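Local atomic coordinates of glutamyl endopeptidase (Staphylococcus epidermidis, PDB entry 6PYM), a protein that cleaves polypeptides, preferentially after glutamate or aspartate, as a secreted trypsin-like serine protease. Residues A[181-186]-A[196-201]; A[78-83]-A[100-105]; A[130-135]-A[143-148]; A[22-27]-A[67-72]. The protein carries 1 engineered substitution. All coordinates share one frame; numbering follows the deposited sequence.

Contact 1 (A[181-186]-A[196-201]); sequences IGIHYG and VYINDF
I183 and V196 form an antiparallel hydrogen-bonded pair, with I183 N to V196 O at 3.0 Å and V196 N to I183 O at 2.8 Å, and G182 and Y197 form the non-hydrogen-bonded pair beside it. A third bond, I198 N to I181 O (3.1 Å), is nearly straight at 170°. At G182 the two backbones come very near, V196 O lying 3.0 Å from G182 CA. I198 CD1 also reaches the glycine, 3.8 Å from G182 N. The Y197 ring comes up to I181 O through CD1. At the far end Y185 has CG between its backbone N and carbonyl carbon (chi1 69°); its ring turns an edge to the second segment, with V196 N in the ring plane 3.7 Å from CD2. The same CD2 touches V196 CG2 at 4.0 Å, the two side chains crossing at about a right angle. Y185 OH is bonded to E157, and the Y185 side chain also touches D93, predicted to belong to the charge relay. Chemically, three backbone bonds hold this buried hairpin, I181 O takes a second donor from N120 ND2, and the side chains add apolar contacts and the edge of Y185.

Contact 2 (A[78-83]-A[100-105]); sequences GKFVGQ and SPNEHN
F80 and V81 meet S100 and N102 in a partly hydrated surface contact, at the edge where strand 80-87 parts from the chain leaving strand 95-99. One direct bond joins the backbones: S100 N to V81 O, 2.9 Å and fairly straight at 166°. Beyond it water takes over, water 3 accepting from V81 N (2.9 Å) and donating to P101 O. Further along, water 1 donates to K79 O and accepts from N102 ND2 at 3.0 Å, a nitrogen that also binds Q106. The apolar side belongs to F80. Its CD2 edge meets S100 O in the ring plane at 3.4 Å, and CE2 touches N102 CB at 3.7 Å. The phenyl and the N102 amide lie side by side, their planes only 12° apart, while V99, I108 and V111 also pack on the ring. Q83 adds its CB, which rests on S100 OG, a hydroxyl bonded to R61. N102 OD1 accepts from H104 N at 2.9 Å. Beside the end of the barrel strand pair, then, the chain leaving strand 95-99 folds into an Asx turn at N102 within a type I turn to N105, on the N-terminal barrel of the chymotrypsin fold.

Contact 3 (A[130-135]-A[143-148]); sequences TVTGYP and MWESVG
V131 and G133 pair with S146 and W144 through four backbone bonds, and side chains pack tightly just beyond the ladder, where Y134 meets M143. There Y134 OH comes within 3.2 Å of M143 CE, and CE1 of the ring lies 3.8 Å from M143 CB. The methionine runs out extended and then bends, chi3 of -62° placing its CE by the hydroxyl. That hydroxyl has its polar partner in A69 O. T132 CG2 leans on M143 CG at 3.9 Å, so the thioether chain is touched by T132 of the strand and by Y134 just after it. On the opposite face P135 CG meets W144 CD1 at 3.8 Å, the two side chains crossing at about a right angle; K138 makes a cation-pi contact with the indole.

The face of T130, T132 and E145 carries instead a polar, water-linked group. T132 OG1 touches E145 CG at 3.4 Å, but the polar ends are joined by water 4, held by both threonine hydroxyls and donating to E145 OE2 at 2.7 Å. This carboxylate oxygen is also bonded to Y19. Water 5, on the V131 and W144 face, donates to the carbonyls V131 O and W144 O, which have already accepted backbone N-H groups. The arrangement is an antiparallel beta hairpin in the C-terminal sheet of the chymotrypsin fold, flanked along strand 143-154 by the N-terminal strand 8-11.

Contact 4 (A[22-27]-A[67-72]); sequences VSFIYI and PSAKNE
S23 and P67 sit opposite each other as an antiparallel non-hydrogen-bonded pair, their CA atoms only 4.0 Å apart. The S23 hydroxyl turns anti to its carbonyl carbon (chi1 -57°), which lays OG against the proline, 3.4 Å from P67 CA and 3.6 Å from P67 CB. S23 OG is hydrogen-bonded to A21 O. F24 takes another rotamer, with CG anti to the backbone N (chi1 168°). Its CB, pointing toward 67-72, itself meets A69 CB at 3.7 Å. The methyl stands obliquely to the F24 ring, which also makes an edge-to-face contact with Y134. S68 touches the strand through its backbone, S68 N bonding to V22 O at 2.8 Å and 166°. The side chain of S68 points away from the strand, its OG bonded to D20 O and N77 ND2. The side chain of V22 points elsewhere, onto P172 and F174. In the fold, strand 22-27 pairs with strand 34-42 on one side, while backbone bonds of F24 with H66 and of Y26 with S64 join it to strand 64-67, whose last residue is P67; the chain then leaves the barrel as a loop.

How the contacts relate
Following the chain, contact 4 closes first, after 39 intervening residues, bringing the first barrel strand, 22-27, against the end of strand 64-67; later strands complete the barrel. Contact 2 then closes a loop of 16 residues on that barrel, touching contact 4 where F80 packs on P67. The chain passes to the second sheet, where contact 3 closes a hairpin over 7 residues and contact 1 another over 9. The four lie in series: none nests in or crosses another. Contacts 1 and 3 meet in that sheet where H184 packs on V131, while Y134 of contact 3 lies against S23 and F24 of contact 4, tying the two sheets together. Contacts 1 and 2 stay apart, their centres about 26 Å distant.

Contact 1 (A[181-186]-A[196-201])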
loop_
_atom_site.group_PDB
_atom_site.type_symbol
_atom_site.label_atom_id
_atom_site.label_comp_id
_atom_site.label_asym_id
_atom_site.label_seq_id
_atom_site.Cartn_x
_atom_site.Cartn_y
_atom_site.Cartn_z
ATOM N N ILE A 181 -7.078 0.328 -6.624
ATOM C CA ILE A 181 -7.104 1.230 -7.769
ATOM C C ILE A 181 -5.860 2.108 -7.842
ATOM O O ILE A 181 -5.575 2.672 -8.912
ATOM C CB ILE A 181 -8.379 2.104 -7.776
ATOM C CG1 ILE A 181 -8.410 3.057 -6.575
ATOM C CG2 ILE A 181 -9.631 1.232 -7.854
ATOM C CD1 ILE A 181 -9.578 4.038 -6.618
ATOM N N GLY A 182 -5.128 2.253 -6.741
ATOM C CA GLY A 182 -3.957 3.111 -6.695
ATOM C C GLY A 182 -3.151 2.829 -5.448
ATOM O O GLY A 182 -3.566 2.061 -4.577
ATOM N N ILE A 183 -1.981 3.462 -5.383
ATOM C CA ILE A 183 -1.072 3.349 -4.244
ATOM C C ILE A 183 -0.831 4.763 -3.727
ATOM O O ILE A 183 -0.221 5.588 -4.420
ATOM C CB ILE A 183 0.243 2.651 -4.624
ATOM C CG1 ILE A 183 -0.016 1.229 -5.158
ATOM C CG2 ILE A 183 1.217 2.647 -3.450
ATOM C CD1 ILE A 183 -0.623 0.264 -4.144
ATOM N N HIS A 184 -1.312 5.047 -2.519
ATOM C CA HIS A 184 -1.156 6.362 -1.918
ATOM C C HIS A 184 0.318 6.732 -1.820
ATOM O O HIS A 184 1.157 5.889 -1.501
ATOM C CB HIS A 184 -1.748 6.318 -0.512
ATOM C CG HIS A 184 -1.543 7.574 0.251
ATOM N ND1 HIS A 184 -2.270 8.719 0.009
ATOM C CD2 HIS A 184 -0.641 7.884 1.207
ATOM C CE1 HIS A 184 -1.839 9.675 0.809
ATOM N NE2 HIS A 184 -0.849 9.196 1.546
ATOM N N TYR A 185 0.641 8.009 -2.068
ATOM C CA TYR A 185 2.015 8.463 -1.836
ATOM C C TYR A 185 2.168 9.723 -0.992
ATOM O O TYR A 185 3.264 9.940 -0.462
ATOM C CB TYR A 185 2.819 8.610 -3.144
ATOM C CG TYR A 185 2.405 9.737 -4.057
ATOM C CD1 TYR A 185 2.951 11.014 -3.925
ATOM C CD2 TYR A 185 1.501 9.512 -5.085
ATOM C CE1 TYR A 185 2.582 12.039 -4.783
ATOM C CE2 TYR A 185 1.129 10.528 -5.944
ATOM C CZ TYR A 185 1.679 11.784 -5.793
ATOM O OH TYR A 185 1.319 12.807 -6.642
ATOM N N GLY A 186 1.135 10.541 -0.828
ATOM C CA GLY A 186 1.273 11.765 -0.053
ATOM C C GLY A 186 0.155 12.726 -0.411
ATOM O O GLY A 186 -0.870 12.318 -0.944
ATOM N N VAL A 196 -0.605 6.971 -6.850
ATOM C CA VAL A 196 -0.259 6.482 -8.178
ATOM C C VAL A 196 -1.440 5.679 -8.691
ATOM O O VAL A 196 -1.806 4.653 -8.106
ATOM C CB VAL A 196 1.006 5.614 -8.153
ATOM C CG1 VAL A 196 1.371 5.179 -9.576
ATOM C CG2 VAL A 196 2.149 6.361 -7.498
ATOM N N TYR A 197 -2.026 6.138 -9.791
ATOM C CA TYR A 197 -3.171 5.478 -10.399
ATOM C C TYR A 197 -2.699 4.271 -11.196
ATOM O O TYR A 197 -1.780 4.380 -12.015
ATOM C CB TYR A 197 -3.840 6.476 -11.335
ATOM C CG TYR A 197 -5.127 6.035 -11.978
ATOM C CD1 TYR A 197 -6.144 5.454 -11.234
ATOM C CD2 TYR A 197 -5.345 6.250 -13.330
ATOM C CE1 TYR A 197 -7.336 5.086 -11.818
ATOM C CE2 TYR A 197 -6.538 5.881 -13.924
ATOM C CZ TYR A 197 -7.526 5.302 -13.162
ATOM O OH TYR A 197 -8.717 4.935 -13.735
ATOM N N ILE A 198 -3.322 3.121 -10.960
ATOM C CA ILE A 198 -2.892 1.905 -11.635
ATOM C C ILE A 198 -3.543 1.849 -13.015
ATOM O O ILE A 198 -4.538 1.149 -13.236
ATOM C CB ILE A 198 -3.146 0.670 -10.754
ATOM C CG1 ILE A 198 -2.339 0.794 -9.456
ATOM C CG2 ILE A 198 -2.789 -0.620 -11.495
ATOM C CD1 ILE A 198 -2.713 -0.210 -8.378
ATOM N N ASN A 199 -3.002 2.634 -13.938
ATOM C CA ASN A 199 -3.514 2.685 -15.300
ATOM C C ASN A 199 -2.955 1.520 -16.120
ATOM O O ASN A 199 -2.290 0.620 -15.603
ATOM C CB ASN A 199 -3.270 4.060 -15.917
ATOM C CG ASN A 199 -1.808 4.324 -16.230
ATOM O OD1 ASN A 199 -0.946 3.456 -16.106
ATOM N ND2 ASN A 199 -1.528 5.544 -16.675
ATOM N N ASP A 200 -3.220 1.529 -17.431
ATOM C CA ASP A 200 -2.825 0.400 -18.272
ATOM C C ASP A 200 -1.314 0.210 -18.291
ATOM O O ASP A 200 -0.826 -0.926 -18.304
ATOM C CB ASP A 200 -3.371 0.572 -19.691
ATOM C CG ASP A 200 -4.878 0.423 -19.756
ATOM O OD1 ASP A 200 -5.463 -0.180 -18.831
ATOM O OD2 ASP A 200 -5.475 0.898 -20.747
ATOM N N PHE A 201 -0.553 1.304 -18.294
ATOM C CA PHE A 201 0.901 1.184 -18.288
ATOM C C PHE A 201 1.410 0.613 -16.970
ATOM O O PHE A 201 2.353 -0.186 -16.951
ATOM C CB PHE A 201 1.539 2.538 -18.584
ATOM C CG PHE A 201 1.189 3.078 -19.939
ATOM C CD1 PHE A 201 1.800 2.573 -21.074
ATOM C CD2 PHE A 201 0.237 4.074 -20.084
ATOM C CE1 PHE A 201 1.478 3.064 -22.330
ATOM C CE2 PHE A 201 -0.090 4.569 -21.336
ATOM C CZ PHE A 201 0.532 4.061 -22.459
#

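Contact 2 (A[78-83]-A[100-105])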
loop_
_atom_site.group_PDB
_atom_site.type_symbol
_atom_site.label_atom_id
_atom_site.label_comp_id
_atom_site.label_asym_id
_atom_site.label_seq_id
_atom_site.Cartn_x
_atom_site.Cartn_y
_atom_site.Cartn_z
ATOM N N GLY A 78 3.916 -12.332 11.213
ATOM C CA GLY A 78 5.338 -12.113 11.338
ATOM C C GLY A 78 5.829 -11.038 10.388
ATOM O O GLY A 78 5.120 -10.072 10.066
ATOM N N LYS A 79 7.068 -11.204 9.932
ATOM C CA LYS A 79 7.673 -10.264 9.007
ATOM C C LYS A 79 8.368 -11.001 7.872
ATOM O O LYS A 79 8.663 -12.201 7.953
ATOM C CB LYS A 79 8.643 -9.285 9.691
ATOM C CG LYS A 79 10.034 -9.815 9.965
ATOM C CD LYS A 79 10.918 -8.703 10.523
ATOM C CE LYS A 79 12.394 -9.086 10.508
ATOM N NZ LYS A 79 12.701 -10.233 11.408
ATOM N N PHE A 80 8.609 -10.250 6.801
ATOM C CA PHE A 80 9.339 -10.689 5.626
ATOM C C PHE A 80 10.347 -9.605 5.288
ATOM O O PHE A 80 10.052 -8.411 5.408
ATOM C CB PHE A 80 8.372 -10.896 4.463
ATOM C CG PHE A 80 7.363 -11.971 4.723
ATOM C CD1 PHE A 80 6.240 -11.715 5.499
ATOM C CD2 PHE A 80 7.556 -13.248 4.231
ATOM C CE1 PHE A 80 5.329 -12.710 5.773
ATOM C CE2 PHE A 80 6.647 -14.245 4.496
ATOM C CZ PHE A 80 5.529 -13.978 5.267
ATOM N N VAL A 81 11.544 -10.016 4.898
ATOM C CA VAL A 81 12.661 -9.096 4.700
ATOM C C VAL A 81 12.814 -8.772 3.221
ATOM O O VAL A 81 12.758 -9.662 2.362
ATOM C CB VAL A 81 13.960 -9.678 5.290
ATOM C CG1 VAL A 81 15.123 -8.707 5.101
ATOM C CG2 VAL A 81 13.773 -10.006 6.770
ATOM N N GLY A 82 13.026 -7.495 2.923
ATOM C CA GLY A 82 13.237 -7.078 1.555
ATOM C C GLY A 82 14.368 -7.821 0.873
ATOM O O GLY A 82 15.409 -8.087 1.484
ATOM N N GLN A 83 14.169 -8.157 -0.390
ATOM C CA GLN A 83 15.142 -8.888 -1.190
ATOM C C GLN A 83 15.556 -8.135 -2.440
ATOM O O GLN A 83 16.743 -8.123 -2.784
ATOM C CB GLN A 83 14.579 -10.272 -1.574
ATOM C CG GLN A 83 15.589 -11.209 -2.239
ATOM C CD GLN A 83 15.635 -11.059 -3.745
ATOM O OE1 GLN A 83 14.637 -10.724 -4.382
ATOM N NE2 GLN A 83 16.802 -11.311 -4.328
ATOM N N SER A 100 11.946 -11.889 0.732
ATOM C CA SER A 100 12.346 -13.272 0.910
ATOM C C SER A 100 11.253 -14.047 1.640
ATOM O O SER A 100 10.407 -13.457 2.316
ATOM C CB SER A 100 13.628 -13.329 1.737
ATOM O OG SER A 100 14.708 -12.718 1.056
ATOM N N PRO A 101 11.251 -15.378 1.525
ATOM C CA PRO A 101 10.386 -16.183 2.392
ATOM C C PRO A 101 10.776 -15.977 3.848
ATOM O O PRO A 101 11.867 -15.496 4.162
ATOM C CB PRO A 101 10.676 -17.628 1.955
ATOM C CG PRO A 101 11.337 -17.517 0.621
ATOM C CD PRO A 101 12.062 -16.210 0.616
ATOM N N ASN A 102 9.872 -16.353 4.749
ATOM C CA ASN A 102 10.130 -16.168 6.174
ATOM C C ASN A 102 10.955 -17.329 6.734
ATOM O O ASN A 102 11.410 -18.215 6.005
ATOM C CB ASN A 102 8.835 -15.903 6.941
ATOM C CG ASN A 102 7.922 -17.121 7.018
ATOM O OD1 ASN A 102 8.298 -18.242 6.658
ATOM N ND2 ASN A 102 6.705 -16.900 7.497
ATOM N N GLU A 103 11.127 -17.335 8.059
ATOM C CA GLU A 103 11.941 -18.341 8.737
ATOM C C GLU A 103 11.356 -19.743 8.631
ATOM O O GLU A 103 12.060 -20.716 8.924
ATOM C CB GLU A 103 12.110 -17.963 10.211
ATOM C CG GLU A 103 10.813 -17.970 11.024
ATOM C CD GLU A 103 9.978 -16.709 10.842
ATOM O OE1 GLU A 103 8.918 -16.602 11.493
ATOM O OE2 GLU A 103 10.377 -15.826 10.053
ATOM N N HIS A 104 10.089 -19.871 8.245
ATOM C CA HIS A 104 9.457 -21.162 8.022
ATOM C C HIS A 104 9.368 -21.508 6.544
ATOM O O HIS A 104 8.626 -22.422 6.173
ATOM C CB HIS A 104 8.063 -21.179 8.649
ATOM C CG HIS A 104 8.055 -20.818 10.101
ATOM N ND1 HIS A 104 7.169 -19.909 10.638
ATOM C CD2 HIS A 104 8.829 -21.241 11.128
ATOM C CE1 HIS A 104 7.397 -19.789 11.934
ATOM N NE2 HIS A 104 8.399 -20.587 12.256
ATOM N N ASN A 105 10.097 -20.779 5.699
ATOM C CA ASN A 105 10.073 -20.954 4.248
ATOM C C ASN A 105 8.693 -20.700 3.646
ATOM O O ASN A 105 8.359 -21.235 2.588
ATOM C CB ASN A 105 10.655 -22.299 3.796
ATOM C CG ASN A 105 11.151 -22.260 2.360
ATOM O OD1 ASN A 105 11.622 -21.227 1.883
ATOM N ND2 ASN A 105 11.041 -23.386 1.665
HETATM O O HOH W 1 6.587 -14.147 8.678
HETATM O O HOH W 2 8.720 -13.176 11.445
HETATM O O HOH W 3 12.163 -12.835 5.217
#

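Contact 3 (A[130-135]-A[143-148])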
loop_
_atom_site.group_PDB
_atom_site.type_symbol
_atom_site.label_atom_id
_atom_site.label_comp_id
_atom_site.label_asym_id
_atom_site.label_seq_id
_atom_site.Cartn_x
_atom_site.Cartn_y
_atom_site.Cartn_z
ATOM N N THR A 130 -11.603 3.916 -0.110
ATOM C CA THR A 130 -10.873 3.931 1.146
ATOM C C THR A 130 -9.378 3.895 0.874
ATOM O O THR A 130 -8.931 3.402 -0.166
ATOM C CB THR A 130 -11.240 2.746 2.047
ATOM O OG1 THR A 130 -11.073 1.515 1.327
ATOM C CG2 THR A 130 -12.674 2.857 2.542
ATOM N N VAL A 131 -8.608 4.422 1.822
ATOM C CA VAL A 131 -7.156 4.268 1.853
ATOM C C VAL A 131 -6.828 3.659 3.203
ATOM O O VAL A 131 -7.187 4.229 4.242
ATOM C CB VAL A 131 -6.419 5.600 1.625
ATOM C CG1 VAL A 131 -4.913 5.431 1.834
ATOM C CG2 VAL A 131 -6.691 6.088 0.222
ATOM N N THR A 132 -6.153 2.516 3.195
ATOM C CA THR A 132 -5.976 1.734 4.409
ATOM C C THR A 132 -4.506 1.403 4.587
ATOM O O THR A 132 -3.855 0.926 3.654
ATOM C CB THR A 132 -6.866 0.495 4.367
ATOM O OG1 THR A 132 -8.219 0.945 4.244
ATOM C CG2 THR A 132 -6.715 -0.356 5.633
ATOM N N GLY A 133 -3.987 1.676 5.776
ATOM C CA GLY A 133 -2.567 1.542 6.018
ATOM C C GLY A 133 -2.226 1.989 7.419
ATOM O O GLY A 133 -3.054 1.846 8.328
ATOM N N TYR A 134 -1.024 2.534 7.599
ATOM C CA TYR A 134 -0.397 2.676 8.915
ATOM C C TYR A 134 0.006 4.125 9.174
ATOM O O TYR A 134 1.189 4.477 9.107
ATOM C CB TYR A 134 0.777 1.699 9.032
ATOM C CG TYR A 134 0.304 0.264 9.031
ATOM C CD1 TYR A 134 -0.060 -0.347 10.219
ATOM C CD2 TYR A 134 0.164 -0.458 7.844
ATOM C CE1 TYR A 134 -0.536 -1.635 10.243
ATOM C CE2 TYR A 134 -0.305 -1.758 7.862
ATOM C CZ TYR A 134 -0.646 -2.342 9.063
ATOM O OH TYR A 134 -1.105 -3.642 9.060
ATOM N N PRO A 135 -0.958 4.991 9.498
ATOM C CA PRO A 135 -0.637 6.402 9.761
ATOM C C PRO A 135 0.192 6.582 11.022
ATOM O O PRO A 135 -0.080 5.981 12.062
ATOM C CB PRO A 135 -2.018 7.050 9.931
ATOM C CG PRO A 135 -2.909 5.925 10.375
ATOM C CD PRO A 135 -2.399 4.724 9.618
ATOM N N MET A 143 -3.456 -0.447 12.106
ATOM C CA MET A 143 -4.030 -0.296 10.775
ATOM C C MET A 143 -5.298 0.547 10.852
ATOM O O MET A 143 -6.158 0.300 11.711
ATOM C CB MET A 143 -4.348 -1.674 10.195
ATOM C CG MET A 143 -4.808 -1.616 8.752
ATOM S SD MET A 143 -5.491 -3.152 8.091
ATOM C CE MET A 143 -4.087 -4.269 8.211
ATOM N N TRP A 144 -5.411 1.536 9.961
ATOM C CA TRP A 144 -6.530 2.465 9.944
ATOM C C TRP A 144 -7.050 2.602 8.525
ATOM O O TRP A 144 -6.271 2.669 7.565
ATOM C CB TRP A 144 -6.130 3.862 10.486
ATOM C CG TRP A 144 -5.745 3.792 11.910
ATOM C CD1 TRP A 144 -4.614 3.232 12.422
ATOM C CD2 TRP A 144 -6.510 4.251 13.028
ATOM N NE1 TRP A 144 -4.629 3.301 13.800
ATOM C CE2 TRP A 144 -5.785 3.921 14.191
ATOM C CE3 TRP A 144 -7.740 4.905 13.161
ATOM C CZ2 TRP A 144 -6.241 4.242 15.473
ATOM C CZ3 TRP A 144 -8.196 5.205 14.432
ATOM C CH2 TRP A 144 -7.443 4.880 15.567
ATOM N N GLU A 145 -8.366 2.667 8.394
ATOM C CA GLU A 145 -9.054 2.864 7.130
ATOM C C GLU A 145 -9.619 4.278 7.092
ATOM O O GLU A 145 -10.336 4.694 8.013
ATOM C CB GLU A 145 -10.193 1.858 7.032
ATOM C CG GLU A 145 -11.090 2.005 5.835
ATOM C CD GLU A 145 -12.144 0.916 5.803
ATOM O OE1 GLU A 145 -13.202 1.083 6.457
ATOM O OE2 GLU A 145 -11.904 -0.129 5.166
ATOM N N SER A 146 -9.308 5.008 6.027
ATOM C CA SER A 146 -9.767 6.376 5.821
ATOM C C SER A 146 -10.729 6.407 4.642
ATOM O O SER A 146 -10.441 5.829 3.590
ATOM C CB SER A 146 -8.564 7.274 5.546
ATOM O OG SER A 146 -8.994 8.616 5.407
ATOM N N VAL A 147 -11.857 7.096 4.813
ATOM C CA VAL A 147 -12.997 7.046 3.901
ATOM C C VAL A 147 -13.144 8.383 3.176
ATOM O O VAL A 147 -13.110 9.444 3.810
ATOM C CB VAL A 147 -14.281 6.735 4.692
ATOM C CG1 VAL A 147 -15.515 6.890 3.822
ATOM C CG2 VAL A 147 -14.213 5.335 5.300
ATOM N N GLY A 148 -13.364 8.336 1.867
ATOM C CA GLY A 148 -13.630 9.559 1.129
ATOM C C GLY A 148 -13.949 9.283 -0.326
ATOM O O GLY A 148 -14.397 8.191 -0.680
HETATM O O HOH W 4 -10.278 -0.474 3.078
HETATM O O HOH W 5 -5.434 5.068 6.426
#

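Contact 4 (A[22-27]-A[67-72])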
loop_
_atom_site.group_PDB
_atom_site.type_symbol
_atom_site.label_atom_id
_atom_site.label_comp_id
_atom_site.label_asym_id
_atom_site.label_seq_id
_atom_site.Cartn_x
_atom_site.Cartn_y
_atom_site.Cartn_z
ATOM N N VAL A 22 -2.876 -5.678 3.500
ATOM C CA VAL A 22 -2.361 -4.386 3.938
ATOM C C VAL A 22 -1.177 -4.616 4.871
ATOM O O VAL A 22 -1.263 -5.422 5.810
ATOM C CB VAL A 22 -3.479 -3.576 4.613
ATOM C CG1 VAL A 22 -2.961 -2.223 5.077
ATOM C CG2 VAL A 22 -4.667 -3.408 3.667
ATOM N N SER A 23 -0.063 -3.912 4.622
ATOM C CA SER A 23 1.199 -4.246 5.265
ATOM C C SER A 23 1.885 -3.026 5.862
ATOM O O SER A 23 1.855 -1.930 5.292
ATOM C CB SER A 23 2.151 -4.913 4.278
ATOM O OG SER A 23 1.573 -6.084 3.716
ATOM N N PHE A 24 2.534 -3.250 7.000
ATOM C CA PHE A 24 3.313 -2.249 7.718
ATOM C C PHE A 24 4.785 -2.407 7.360
ATOM O O PHE A 24 5.301 -3.532 7.328
ATOM C CB PHE A 24 3.097 -2.464 9.218
ATOM C CG PHE A 24 4.038 -1.700 10.109
ATOM C CD1 PHE A 24 3.914 -0.330 10.269
ATOM C CD2 PHE A 24 5.030 -2.368 10.824
ATOM C CE1 PHE A 24 4.780 0.364 11.107
ATOM C CE2 PHE A 24 5.889 -1.681 11.660
ATOM C CZ PHE A 24 5.760 -0.320 11.801
ATOM N N ILE A 25 5.455 -1.292 7.073
ATOM C CA ILE A 25 6.851 -1.301 6.655
ATOM C C ILE A 25 7.682 -0.558 7.691
ATOM O O ILE A 25 7.334 0.562 8.086
ATOM C CB ILE A 25 7.017 -0.657 5.270
ATOM C CG1 ILE A 25 6.199 -1.427 4.233
ATOM C CG2 ILE A 25 8.485 -0.627 4.869
ATOM C CD1 ILE A 25 6.372 -0.921 2.805
ATOM N N TYR A 26 8.788 -1.172 8.114
ATOM C CA TYR A 26 9.668 -0.608 9.130
ATOM C C TYR A 26 11.087 -0.619 8.585
ATOM O O TYR A 26 11.575 -1.661 8.142
ATOM C CB TYR A 26 9.583 -1.447 10.407
ATOM C CG TYR A 26 10.349 -0.889 11.593
ATOM C CD1 TYR A 26 11.687 -1.219 11.804
ATOM C CD2 TYR A 26 9.725 -0.058 12.517
ATOM C CE1 TYR A 26 12.385 -0.719 12.905
ATOM C CE2 TYR A 26 10.417 0.447 13.616
ATOM C CZ TYR A 26 11.738 0.106 13.805
ATOM O OH TYR A 26 12.408 0.609 14.902
ATOM N N ILE A 27 11.736 0.544 8.590
ATOM C CA ILE A 27 13.101 0.684 8.081
ATOM C C ILE A 27 13.934 1.421 9.122
ATOM O O ILE A 27 13.699 2.611 9.369
ATOM C CB ILE A 27 13.148 1.434 6.738
ATOM C CG1 ILE A 27 12.262 0.756 5.688
ATOM C CG2 ILE A 27 14.586 1.519 6.232
ATOM C CD1 ILE A 27 12.145 1.534 4.382
ATOM N N PRO A 67 2.821 -8.022 6.976
ATOM C CA PRO A 67 1.448 -8.021 6.460
ATOM C C PRO A 67 0.479 -8.262 7.603
ATOM O O PRO A 67 0.740 -9.064 8.503
ATOM C CB PRO A 67 1.443 -9.189 5.467
ATOM C CG PRO A 67 2.494 -10.123 5.992
ATOM C CD PRO A 67 3.557 -9.247 6.606
ATOM N N SER A 68 -0.636 -7.541 7.580
ATOM C CA SER A 68 -1.695 -7.706 8.570
ATOM C C SER A 68 -1.280 -7.257 9.959
ATOM O O SER A 68 -1.890 -7.691 10.944
ATOM C CB SER A 68 -2.249 -9.144 8.646
ATOM O OG SER A 68 -2.101 -9.875 7.439
ATOM N N ALA A 69 -0.257 -6.413 10.085
ATOM C CA ALA A 69 0.164 -5.962 11.404
ATOM C C ALA A 69 -1.007 -5.319 12.130
ATOM O O ALA A 69 -1.789 -4.566 11.538
ATOM C CB ALA A 69 1.293 -4.947 11.271
ATOM N N LYS A 70 -1.138 -5.642 13.417
ATOM C CA LYS A 70 -2.245 -5.154 14.231
ATOM C C LYS A 70 -1.823 -4.119 15.259
ATOM O O LYS A 70 -2.576 -3.171 15.513
ATOM C CB LYS A 70 -2.967 -6.315 14.925
ATOM C CG LYS A 70 -4.186 -5.856 15.717
ATOM C CD LYS A 70 -4.962 -7.014 16.284
ATOM C CE LYS A 70 -6.155 -6.516 17.076
ATOM N NZ LYS A 70 -5.755 -5.621 18.197
ATOM N N ASN A 71 -0.646 -4.290 15.858
ATOM C CA ASN A 71 0.004 -3.268 16.674
ATOM C C ASN A 71 1.469 -3.665 16.825
ATOM O O ASN A 71 1.904 -4.694 16.304
ATOM C CB ASN A 71 -0.707 -3.045 18.018
ATOM C CG ASN A 71 -0.746 -4.293 18.884
ATOM O OD1 ASN A 71 0.289 -4.810 19.295
ATOM N ND2 ASN A 71 -1.946 -4.767 19.178
ATOM N N GLU A 72 2.230 -2.835 17.546
ATOM C CA GLU A 72 3.675 -3.013 17.685
ATOM C C GLU A 72 4.047 -4.338 18.341
ATOM O O GLU A 72 5.171 -4.820 18.148
ATOM C CB GLU A 72 4.226 -1.841 18.507
ATOM C CG GLU A 72 5.735 -1.740 18.587
ATOM C CD GLU A 72 6.193 -0.519 19.368
ATOM O OE1 GLU A 72 5.346 0.123 20.030
ATOM O OE2 GLU A 72 7.396 -0.199 19.315
#